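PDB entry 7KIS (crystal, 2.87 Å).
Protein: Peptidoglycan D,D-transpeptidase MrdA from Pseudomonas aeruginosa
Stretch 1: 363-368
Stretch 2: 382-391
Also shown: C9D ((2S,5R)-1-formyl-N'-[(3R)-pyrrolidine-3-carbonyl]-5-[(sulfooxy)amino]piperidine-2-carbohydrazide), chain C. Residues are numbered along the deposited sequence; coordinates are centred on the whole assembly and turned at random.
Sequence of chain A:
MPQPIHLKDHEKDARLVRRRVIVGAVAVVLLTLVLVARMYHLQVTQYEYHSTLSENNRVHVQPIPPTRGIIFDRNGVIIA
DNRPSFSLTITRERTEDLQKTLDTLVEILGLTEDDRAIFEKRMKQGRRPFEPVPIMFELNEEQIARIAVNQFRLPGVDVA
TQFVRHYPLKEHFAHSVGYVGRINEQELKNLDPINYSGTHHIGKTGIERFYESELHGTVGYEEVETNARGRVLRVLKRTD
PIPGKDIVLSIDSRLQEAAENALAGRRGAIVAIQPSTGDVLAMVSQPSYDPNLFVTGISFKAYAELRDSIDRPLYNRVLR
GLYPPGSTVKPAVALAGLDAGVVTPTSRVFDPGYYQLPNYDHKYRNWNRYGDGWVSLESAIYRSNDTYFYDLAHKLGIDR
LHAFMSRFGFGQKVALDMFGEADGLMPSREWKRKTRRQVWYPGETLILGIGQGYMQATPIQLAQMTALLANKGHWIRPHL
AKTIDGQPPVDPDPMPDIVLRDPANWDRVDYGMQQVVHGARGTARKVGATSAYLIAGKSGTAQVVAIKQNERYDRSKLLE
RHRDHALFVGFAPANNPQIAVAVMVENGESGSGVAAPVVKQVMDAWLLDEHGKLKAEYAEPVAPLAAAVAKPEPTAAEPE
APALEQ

Stretch 1 (363-368) KYRNWN
Stretch 2, residues 382-391: YRSNDTYFYD

Stretch 1 runs as a short strand through Y364 and R365 (phi/psi -96/108 and -90/149), stays extended at N366 (-81/156), then turns at W367 (-64/-24). Stretch 2 leaves one helix and enters another. S384, with positive phi (43/64), closes the first helix in a Schellman motif; N385 (-78/134) caps the second, its OD1 accepting from Y388 N at 3.0 Å. Within the new helix, Y390 N reaches D386 O at 2.6 Å and D391 N reaches T387 O at 2.8 Å. The register is set by N366 and D386, whose CA atoms lie 5.2 Å apart. Together the stretches bury 428 Å², most of stretch 1's share falling on W367 and N366.

W367 (chi1 76°, p; chi2 -94°) starts sideways from CA to CB, but its indole end comes nearer to the chain around R383 and S384. NE1 donates to R383 O at 3.2 Å with an N-H...O angle of 146°, and S384 O lies 3.1 Å from the same NE1. Both carbonyl oxygens sit at the ring edge, where the indole N-H points. The R383 side chain (chi1 -74°, m; chi2 -126°, between wells; chi3 55°, p; chi4 83°) curls back so that NH2 approaches W367 CZ2 at 3.3 Å, with CZ2 near the guanidinium plane. One indole face is covered by C9D CAU.

N366 (chi1 -162°, t; chi2 33°) accepts one bond from D386, whose side chain in turn accepts from the next residue, W367. N366 OD1 accepts from D386 N at 2.7 Å and 159°, occupying the backbone donor of the residue after the N-cap, N385. The CA-to-CB bond of D386 (chi1 -61°, m) points toward stretch 1, and its OD2 accepts from W367 N at 3.0 Å and 135°. The two acceptors N366 OD1 and D386 OD2 are 3.2 Å apart without bonding each other. D386 OD2 also receives a weak hydrogen bond from C9D NAO at 2.5 Å, its angle of 117° far from linear.

One helical turn later, Y390 (chi1 -74°, m; chi2 -28°) lies against the strand. Y364 CB stands over its ring, 4.0 Å from the centroid and 21° off the normal, a CH-pi contact; Y364 CB to Y390 CE2 is 3.7 Å. The Y364 ring (chi1 -61°, m; chi2 81°) leads away from stretch 2, yet turns its edge toward the Y390 face, with centroids 6.0 Å apart and planes at 59°. At the ring edge, Y390 OH donates a weak hydrogen bond to R365 O at 3.5 Å, while the CA-to-CB bond of R365 points away from stretch 2.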

# COMPACT_ATOMS: atom_id res chain seq x y z
N LYS A 363 -16.03 27.45 -13.03
CA LYS A 363 -14.72 27.56 -12.40
C LYS A 363 -14.43 26.35 -11.53
O LYS A 363 -15.25 25.97 -10.69
CB LYS A 363 -14.64 28.84 -11.55
CG LYS A 363 -14.49 30.10 -12.38
CD LYS A 363 -15.30 31.25 -11.82
CE LYS A 363 -14.40 32.29 -11.17
NZ LYS A 363 -13.84 33.23 -12.18
N TYR A 364 -13.26 25.74 -11.74
CA TYR A 364 -12.76 24.65 -10.91
C TYR A 364 -11.82 25.25 -9.87
O TYR A 364 -10.71 25.68 -10.19
CB TYR A 364 -12.05 23.60 -11.75
CG TYR A 364 -12.94 22.96 -12.79
CD1 TYR A 364 -13.19 23.59 -14.00
CD2 TYR A 364 -13.53 21.72 -12.55
CE1 TYR A 364 -14.00 23.01 -14.95
CE2 TYR A 364 -14.35 21.14 -13.50
CZ TYR A 364 -14.58 21.79 -14.70
OH TYR A 364 -15.39 21.21 -15.64
N ARG A 365 -12.27 25.29 -8.61
CA ARG A 365 -11.68 26.16 -7.62
C ARG A 365 -10.53 25.49 -6.88
O ARG A 365 -10.51 24.27 -6.69
CB ARG A 365 -12.75 26.63 -6.63
CG ARG A 365 -13.92 27.30 -7.32
CD ARG A 365 -14.96 27.82 -6.35
NE ARG A 365 -15.83 28.80 -7.01
CZ ARG A 365 -15.51 30.08 -7.19
NH1 ARG A 365 -16.36 30.90 -7.80
NH2 ARG A 365 -14.35 30.54 -6.76
N ASN A 366 -9.56 26.30 -6.46
CA ASN A 366 -8.41 25.85 -5.71
C ASN A 366 -8.77 25.71 -4.23
O ASN A 366 -9.71 26.34 -3.74
CB ASN A 366 -7.25 26.83 -5.88
CG ASN A 366 -5.90 26.23 -5.51
OD1 ASN A 366 -5.66 25.04 -5.69
ND2 ASN A 366 -5.01 27.07 -4.98
N TRP A 367 -8.02 24.86 -3.53
CA TRP A 367 -8.26 24.71 -2.10
C TRP A 367 -7.98 26.00 -1.34
O TRP A 367 -8.54 26.20 -0.25
CB TRP A 367 -7.41 23.57 -1.52
CG TRP A 367 -5.96 23.90 -1.34
CD1 TRP A 367 -4.94 23.66 -2.23
CD2 TRP A 367 -5.35 24.53 -0.20
NE1 TRP A 367 -3.75 24.11 -1.71
CE2 TRP A 367 -3.97 24.65 -0.47
CE3 TRP A 367 -5.85 25.02 1.01
CZ2 TRP A 367 -3.08 25.22 0.43
CZ3 TRP A 367 -4.96 25.59 1.91
CH2 TRP A 367 -3.59 25.69 1.61
N ASN A 368 -7.14 26.88 -1.88
CA ASN A 368 -6.99 28.23 -1.37
C ASN A 368 -7.74 29.18 -2.31
O ASN A 368 -7.33 29.38 -3.45
CB ASN A 368 -5.51 28.62 -1.28
CG ASN A 368 -5.31 30.04 -0.79
OD1 ASN A 368 -6.13 30.57 -0.03
ND2 ASN A 368 -4.22 30.66 -1.21
N TYR A 382 4.80 21.50 -3.28
CA TYR A 382 4.87 21.77 -1.85
C TYR A 382 3.75 22.68 -1.36
O TYR A 382 3.62 22.87 -0.15
CB TYR A 382 6.24 22.37 -1.47
CG TYR A 382 6.64 23.68 -2.11
CD1 TYR A 382 5.98 24.87 -1.81
CD2 TYR A 382 7.72 23.74 -2.98
CE1 TYR A 382 6.36 26.07 -2.39
CE2 TYR A 382 8.11 24.94 -3.56
CZ TYR A 382 7.42 26.10 -3.26
OH TYR A 382 7.81 27.29 -3.84
N ARG A 383 2.94 23.24 -2.26
CA ARG A 383 1.70 23.89 -1.88
C ARG A 383 0.47 23.11 -2.31
O ARG A 383 -0.64 23.50 -1.93
CB ARG A 383 1.64 25.31 -2.47
CG ARG A 383 2.55 26.30 -1.77
CD ARG A 383 1.79 27.53 -1.29
NE ARG A 383 0.66 27.18 -0.43
CZ ARG A 383 0.76 26.93 0.87
NH1 ARG A 383 1.94 27.00 1.47
NH2 ARG A 383 -0.32 26.62 1.58
N SER A 384 0.64 22.02 -3.05
CA SER A 384 -0.45 21.24 -3.63
C SER A 384 -1.51 22.15 -4.24
O SER A 384 -2.67 22.17 -3.82
CB SER A 384 -1.05 20.31 -2.58
OG SER A 384 -2.00 19.44 -3.18
N ASN A 385 -1.10 22.88 -5.26
CA ASN A 385 -2.02 23.76 -5.98
C ASN A 385 -2.89 22.92 -6.92
O ASN A 385 -2.38 22.06 -7.64
CB ASN A 385 -1.25 24.82 -6.75
CG ASN A 385 -2.15 25.91 -7.31
OD1 ASN A 385 -2.68 25.78 -8.41
ND2 ASN A 385 -2.33 26.98 -6.54
N ASP A 386 -4.19 23.19 -6.92
CA ASP A 386 -5.09 22.41 -7.76
C ASP A 386 -5.15 22.95 -9.19
O ASP A 386 -5.29 22.17 -10.13
CB ASP A 386 -6.49 22.37 -7.16
CG ASP A 386 -6.52 21.72 -5.78
OD1 ASP A 386 -5.90 20.65 -5.62
OD2 ASP A 386 -7.15 22.29 -4.87
N THR A 387 -5.05 24.27 -9.35
CA THR A 387 -5.15 24.86 -10.69
C THR A 387 -4.00 24.42 -11.58
O THR A 387 -4.19 24.22 -12.79
CB THR A 387 -5.21 26.39 -10.59
OG1 THR A 387 -4.03 26.87 -9.93
CG2 THR A 387 -6.43 26.81 -9.80
N TYR A 388 -2.80 24.28 -11.01
CA TYR A 388 -1.66 23.80 -11.79
C TYR A 388 -1.94 22.42 -12.38
O TYR A 388 -1.64 22.17 -13.56
CB TYR A 388 -0.41 23.76 -10.91
CG TYR A 388 0.85 23.27 -11.60
CD1 TYR A 388 1.11 21.91 -11.74
CD2 TYR A 388 1.79 24.16 -12.10
CE1 TYR A 388 2.26 21.45 -12.36
CE2 TYR A 388 2.94 23.72 -12.72
CZ TYR A 388 3.17 22.36 -12.85
OH TYR A 388 4.32 21.92 -13.46
N PHE A 389 -2.52 21.52 -11.59
CA PHE A 389 -2.83 20.19 -12.07
C PHE A 389 -4.17 20.13 -12.80
O PHE A 389 -4.37 19.22 -13.61
CB PHE A 389 -2.79 19.19 -10.91
CG PHE A 389 -1.44 19.08 -10.26
CD1 PHE A 389 -1.09 19.92 -9.22
CD2 PHE A 389 -0.51 18.16 -10.72
CE1 PHE A 389 0.16 19.83 -8.62
CE2 PHE A 389 0.74 18.07 -10.13
CZ PHE A 389 1.07 18.91 -9.08
N TYR A 390 -5.07 21.07 -12.51
CA TYR A 390 -6.21 21.29 -13.41
C TYR A 390 -5.72 21.61 -14.81
O TYR A 390 -6.18 21.03 -15.80
CB TYR A 390 -7.08 22.42 -12.88
CG TYR A 390 -7.94 22.09 -11.67
CD1 TYR A 390 -8.38 20.79 -11.44
CD2 TYR A 390 -8.31 23.08 -10.77
CE1 TYR A 390 -9.17 20.49 -10.34
CE2 TYR A 390 -9.09 22.79 -9.67
CZ TYR A 390 -9.52 21.50 -9.46
OH TYR A 390 -10.30 21.21 -8.36
N ASP A 391 -4.77 22.54 -14.91
CA ASP A 391 -4.23 22.94 -16.20
C ASP A 391 -3.39 21.83 -16.82
O ASP A 391 -3.43 21.63 -18.04
CB ASP A 391 -3.40 24.22 -16.04
CG ASP A 391 -2.77 24.68 -17.34
OD1 ASP A 391 -3.48 25.30 -18.16
OD2 ASP A 391 -1.56 24.42 -17.53
OAF C9D C . -2.42 17.94 3.98
SAY C9D C . -3.19 18.99 3.18
OAD C9D C . -4.41 19.44 3.95
OAE C9D C . -2.16 20.09 3.07
OAR C9D C . -3.63 18.39 1.65
NAQ C9D C . -3.52 19.47 0.71
CAU C9D C . -4.90 19.87 0.20
CAJ C9D C . -5.93 19.20 1.03
CB C9D C . -7.30 19.37 0.50
CAM C9D C . -5.01 19.53 -1.29
N C9D C . -6.14 18.60 -1.62
CAG C9D C . -5.83 17.28 -2.18
OAA C9D C . -6.51 16.34 -1.90
CA C9D C . -7.46 18.76 -0.89
C C9D C . -8.39 19.66 -1.69
O C9D C . -9.44 19.94 -1.23
NAP C9D C . -8.01 20.18 -3.03
NAO C9D C . -8.95 21.01 -3.69
CAS C9D C . -10.25 20.47 -4.09
OAB C9D C . -10.53 19.33 -3.87
CAV C9D C . -11.30 21.41 -4.80
CAI C9D C . -11.32 22.77 -4.02
CAH C9D C . -12.68 22.77 -3.20
NAN C9D C . -13.50 21.97 -3.92
CAL C9D C . -12.54 20.86 -4.67